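Benzoate transport porin BenP (Acinetobacter baumannii AB307-0294, PDB 5DL8) forms an outer-membrane beta-barrel of the OprD family that probably acts as a porin, possibly for benzoate. Local coordinates at residues Ser162-Lys174 with Ser197-Phe209. Numbering follows the deposited sequence.
Sequences SDQLYAEIGRVEK and SDGLNYIDLRYQF
Y202 has its CG wedged between its own backbone N and carbonyl carbon (chi1 76°), a rotation that swings the ring across to the neighbouring strand, whereas E168 sends CG anti to its N and stays extended, so that phenol and carboxylate meet. Y202 OH donates to the anti lone pair of E168 OE2 at 2.6 Å; OE2 lies in the ring plane at its edge, while the carboxylate plane is turned 70° from the ring. The other oxygen, E168 OE1, accepts from Y166 OH at 2.7 Å; two tyrosines thus hold the buried carboxylate, and N156 is a further partner of Y202 OH. Glycine suits position 170 because, having no side chain, it lets the ring lie directly over its backbone, with G170 N 3.7 Å above the ring plane, over its centre. V172 CG2 closes on the ring edge at Y202 CE2, 3.8 Å away.

Strands 165-174 and 200-209 are antiparallel neighbours in the beta-barrel wall of this OprD-family porin, joined by a ladder of backbone hydrogen bonds and flanked by strands 155-160 and 213-222.

On the face away from Y202, L165, A167, I169, I203 and L205 form an apolar run beside Y207, consistent with a surface turned to lipid; L205 CD2 presses tightly on A167 CB at 3.5 Å, the small alanine suiting so close an approach. Farther along that face, the long R171 runs beside N201, their planar groups 17° apart, and R171 NH1 reaches a lone pair of N201 OD1 at 2.9 Å. E223 also binds R171 NH1 in a salt bridge, while R171 NE pairs with E173 OE2 at 3.0 Å.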
# COMPACT_ATOMS: atom_id res chain seq x y z
N SER A 162 -8.56 -19.72 -15.95
CA SER A 162 -9.54 -19.59 -17.07
C SER A 162 -9.71 -18.14 -17.41
O SER A 162 -9.14 -17.28 -16.71
CB SER A 162 -10.95 -20.22 -16.70
OG SER A 162 -11.63 -19.45 -15.71
N ASP A 163 -10.52 -17.84 -18.43
CA ASP A 163 -10.79 -16.43 -18.79
C ASP A 163 -11.29 -15.64 -17.59
O ASP A 163 -10.88 -14.57 -17.42
CB ASP A 163 -11.81 -16.29 -19.95
CG ASP A 163 -11.27 -16.83 -21.31
OD1 ASP A 163 -10.16 -16.50 -21.60
OD2 ASP A 163 -11.94 -17.57 -22.09
N GLN A 164 -12.16 -16.22 -16.75
CA GLN A 164 -12.75 -15.57 -15.56
C GLN A 164 -11.98 -15.75 -14.18
O GLN A 164 -12.05 -14.88 -13.33
CB GLN A 164 -14.19 -16.09 -15.34
CG GLN A 164 -15.28 -15.67 -16.36
CD GLN A 164 -15.41 -16.66 -17.44
OE1 GLN A 164 -15.39 -17.85 -17.19
NE2 GLN A 164 -15.40 -16.19 -18.65
N LEU A 165 -11.32 -16.87 -13.98
CA LEU A 165 -10.71 -17.16 -12.71
C LEU A 165 -9.14 -16.97 -12.67
O LEU A 165 -8.42 -17.64 -13.37
CB LEU A 165 -11.13 -18.58 -12.24
CG LEU A 165 -10.59 -19.08 -10.88
CD1 LEU A 165 -10.88 -18.07 -9.77
CD2 LEU A 165 -11.14 -20.50 -10.52
N TYR A 166 -8.67 -16.04 -11.84
CA TYR A 166 -7.26 -15.86 -11.54
C TYR A 166 -7.04 -16.37 -10.10
O TYR A 166 -7.80 -16.01 -9.16
CB TYR A 166 -6.86 -14.37 -11.66
CG TYR A 166 -5.47 -14.07 -11.13
CD1 TYR A 166 -5.24 -13.83 -9.73
CD2 TYR A 166 -4.35 -14.05 -12.00
CE1 TYR A 166 -3.94 -13.61 -9.24
CE2 TYR A 166 -3.05 -13.77 -11.49
CZ TYR A 166 -2.88 -13.57 -10.13
OH TYR A 166 -1.63 -13.34 -9.64
N ALA A 167 -5.96 -17.13 -9.88
CA ALA A 167 -5.59 -17.59 -8.49
C ALA A 167 -4.14 -17.29 -8.21
O ALA A 167 -3.35 -17.32 -9.10
CB ALA A 167 -5.81 -19.09 -8.35
N GLU A 168 -3.79 -17.16 -6.94
CA GLU A 168 -2.40 -16.97 -6.53
C GLU A 168 -2.30 -17.49 -5.10
O GLU A 168 -3.19 -17.26 -4.28
CB GLU A 168 -2.04 -15.46 -6.65
CG GLU A 168 -0.71 -15.07 -6.06
CD GLU A 168 -0.46 -13.56 -6.17
OE1 GLU A 168 -1.10 -12.88 -7.03
OE2 GLU A 168 0.38 -13.12 -5.32
N ILE A 169 -1.25 -18.26 -4.85
CA ILE A 169 -0.89 -18.77 -3.52
C ILE A 169 0.60 -18.40 -3.21
O ILE A 169 1.41 -18.23 -4.10
CB ILE A 169 -1.08 -20.32 -3.35
CG1 ILE A 169 -0.13 -21.11 -4.23
CG2 ILE A 169 -2.54 -20.72 -3.56
CD1 ILE A 169 -0.16 -22.62 -4.01
N GLY A 170 0.95 -18.29 -1.95
CA GLY A 170 2.35 -17.96 -1.61
C GLY A 170 2.67 -18.22 -0.14
O GLY A 170 1.79 -18.37 0.69
N ARG A 171 3.95 -18.33 0.13
CA ARG A 171 4.48 -18.25 1.46
C ARG A 171 5.51 -17.12 1.51
O ARG A 171 6.52 -17.18 0.89
CB ARG A 171 5.19 -19.50 1.82
CG ARG A 171 5.71 -19.44 3.24
CD ARG A 171 6.10 -20.84 3.66
NE ARG A 171 6.97 -20.79 4.81
CZ ARG A 171 6.56 -20.75 6.08
NH1 ARG A 171 5.24 -20.74 6.43
NH2 ARG A 171 7.48 -20.79 7.02
N VAL A 172 5.23 -16.13 2.33
CA VAL A 172 6.05 -14.94 2.46
C VAL A 172 6.78 -14.99 3.83
O VAL A 172 6.16 -14.86 4.85
CB VAL A 172 5.20 -13.66 2.33
CG1 VAL A 172 6.13 -12.42 2.26
CG2 VAL A 172 4.30 -13.68 1.09
N GLU A 173 8.07 -15.18 3.81
CA GLU A 173 8.81 -15.33 5.03
C GLU A 173 9.25 -14.04 5.65
O GLU A 173 9.42 -14.00 6.86
CB GLU A 173 9.96 -16.31 4.82
CG GLU A 173 9.38 -17.77 4.69
CD GLU A 173 10.35 -18.98 4.67
OE1 GLU A 173 11.56 -18.77 4.62
OE2 GLU A 173 9.87 -20.20 4.70
N LYS A 174 9.51 -13.01 4.83
CA LYS A 174 10.13 -11.82 5.26
C LYS A 174 9.57 -10.61 4.52
O LYS A 174 9.10 -10.71 3.40
CB LYS A 174 11.65 -11.87 5.02
CG LYS A 174 12.49 -13.07 5.52
CD LYS A 174 12.95 -12.86 6.93
CE LYS A 174 14.24 -13.59 7.27
NZ LYS A 174 14.16 -15.03 6.97
N SER A 197 6.44 -13.59 13.48
CA SER A 197 5.89 -14.73 12.79
C SER A 197 6.94 -15.43 11.95
O SER A 197 7.76 -14.77 11.28
CB SER A 197 4.81 -14.19 11.84
OG SER A 197 4.23 -15.18 10.95
N ASP A 198 6.86 -16.76 11.89
CA ASP A 198 7.61 -17.52 10.88
C ASP A 198 7.13 -17.34 9.43
O ASP A 198 7.88 -17.58 8.48
CB ASP A 198 7.71 -18.99 11.24
CG ASP A 198 8.59 -19.22 12.48
OD1 ASP A 198 9.40 -18.35 12.87
OD2 ASP A 198 8.48 -20.29 13.08
N GLY A 199 5.92 -16.87 9.22
CA GLY A 199 5.53 -16.62 7.84
C GLY A 199 4.06 -16.38 7.61
O GLY A 199 3.24 -16.71 8.47
N LEU A 200 3.78 -15.83 6.42
CA LEU A 200 2.46 -15.58 5.92
C LEU A 200 2.20 -16.57 4.80
O LEU A 200 2.88 -16.53 3.78
CB LEU A 200 2.41 -14.13 5.36
CG LEU A 200 1.16 -13.76 4.63
CD1 LEU A 200 -0.06 -13.91 5.53
CD2 LEU A 200 1.21 -12.32 4.15
N ASN A 201 1.17 -17.40 4.96
CA ASN A 201 0.71 -18.35 3.93
C ASN A 201 -0.61 -17.80 3.45
O ASN A 201 -1.50 -17.50 4.25
CB ASN A 201 0.49 -19.76 4.54
CG ASN A 201 1.69 -20.23 5.38
OD1 ASN A 201 2.79 -20.40 4.87
ND2 ASN A 201 1.47 -20.45 6.67
N TYR A 202 -0.71 -17.60 2.16
CA TYR A 202 -1.91 -16.92 1.62
C TYR A 202 -2.49 -17.59 0.36
O TYR A 202 -1.78 -18.27 -0.35
CB TYR A 202 -1.64 -15.39 1.37
CG TYR A 202 -0.83 -15.08 0.16
CD1 TYR A 202 -1.45 -14.81 -1.08
CD2 TYR A 202 0.56 -14.99 0.24
CE1 TYR A 202 -0.71 -14.51 -2.20
CE2 TYR A 202 1.28 -14.72 -0.92
CZ TYR A 202 0.66 -14.48 -2.12
OH TYR A 202 1.44 -14.17 -3.25
N ILE A 203 -3.76 -17.32 0.10
CA ILE A 203 -4.45 -17.60 -1.21
C ILE A 203 -5.26 -16.39 -1.60
O ILE A 203 -5.88 -15.72 -0.71
CB ILE A 203 -5.21 -18.97 -1.25
CG1 ILE A 203 -6.17 -19.14 -2.46
CG2 ILE A 203 -5.97 -19.17 0.01
CD1 ILE A 203 -6.36 -20.60 -2.88
N ASP A 204 -5.20 -16.01 -2.89
CA ASP A 204 -6.02 -14.93 -3.39
C ASP A 204 -6.67 -15.40 -4.65
O ASP A 204 -6.00 -15.92 -5.45
CB ASP A 204 -5.13 -13.74 -3.65
CG ASP A 204 -5.88 -12.56 -4.14
OD1 ASP A 204 -6.47 -11.87 -3.29
OD2 ASP A 204 -5.83 -12.30 -5.37
N LEU A 205 -7.97 -15.20 -4.82
CA LEU A 205 -8.79 -15.62 -5.96
C LEU A 205 -9.57 -14.43 -6.50
O LEU A 205 -10.15 -13.60 -5.66
CB LEU A 205 -9.79 -16.68 -5.50
CG LEU A 205 -9.23 -17.97 -4.95
CD1 LEU A 205 -10.33 -18.98 -4.60
CD2 LEU A 205 -8.30 -18.67 -5.96
N ARG A 206 -9.47 -14.22 -7.83
CA ARG A 206 -10.09 -13.05 -8.54
C ARG A 206 -10.98 -13.54 -9.66
O ARG A 206 -10.52 -14.27 -10.50
CB ARG A 206 -9.04 -12.05 -9.08
CG ARG A 206 -8.46 -11.09 -8.05
CD ARG A 206 -7.21 -10.26 -8.52
NE ARG A 206 -6.55 -9.75 -7.27
CZ ARG A 206 -5.82 -8.62 -7.11
NH1 ARG A 206 -5.55 -7.84 -8.16
NH2 ARG A 206 -5.36 -8.27 -5.88
N TYR A 207 -12.28 -13.27 -9.57
CA TYR A 207 -13.28 -13.84 -10.48
C TYR A 207 -14.02 -12.69 -11.12
O TYR A 207 -14.41 -11.73 -10.43
CB TYR A 207 -14.25 -14.85 -9.78
CG TYR A 207 -15.08 -15.72 -10.75
CD1 TYR A 207 -16.29 -15.31 -11.24
CD2 TYR A 207 -14.60 -16.96 -11.21
CE1 TYR A 207 -16.99 -16.09 -12.16
CE2 TYR A 207 -15.28 -17.73 -12.14
CZ TYR A 207 -16.50 -17.32 -12.58
OH TYR A 207 -17.22 -18.14 -13.48
N GLN A 208 -14.06 -12.75 -12.44
CA GLN A 208 -14.80 -11.80 -13.28
C GLN A 208 -16.20 -12.42 -13.57
O GLN A 208 -16.36 -13.36 -14.30
CB GLN A 208 -14.04 -11.49 -14.60
CG GLN A 208 -14.63 -10.37 -15.45
CD GLN A 208 -14.36 -8.99 -14.83
OE1 GLN A 208 -13.30 -8.75 -14.27
NE2 GLN A 208 -15.33 -8.09 -14.96
N PHE A 209 -17.20 -11.89 -12.90
CA PHE A 209 -18.49 -12.52 -12.89
C PHE A 209 -19.17 -12.19 -14.19
O PHE A 209 -19.75 -13.08 -14.83
CB PHE A 209 -19.31 -12.02 -11.67
CG PHE A 209 -18.96 -12.74 -10.39
CD1 PHE A 209 -19.47 -14.07 -10.14
CD2 PHE A 209 -18.14 -12.16 -9.46
CE1 PHE A 209 -19.16 -14.73 -8.96
CE2 PHE A 209 -17.83 -12.80 -8.27
CZ PHE A 209 -18.32 -14.07 -8.01
O HOH W 1 7.61 -13.57 8.78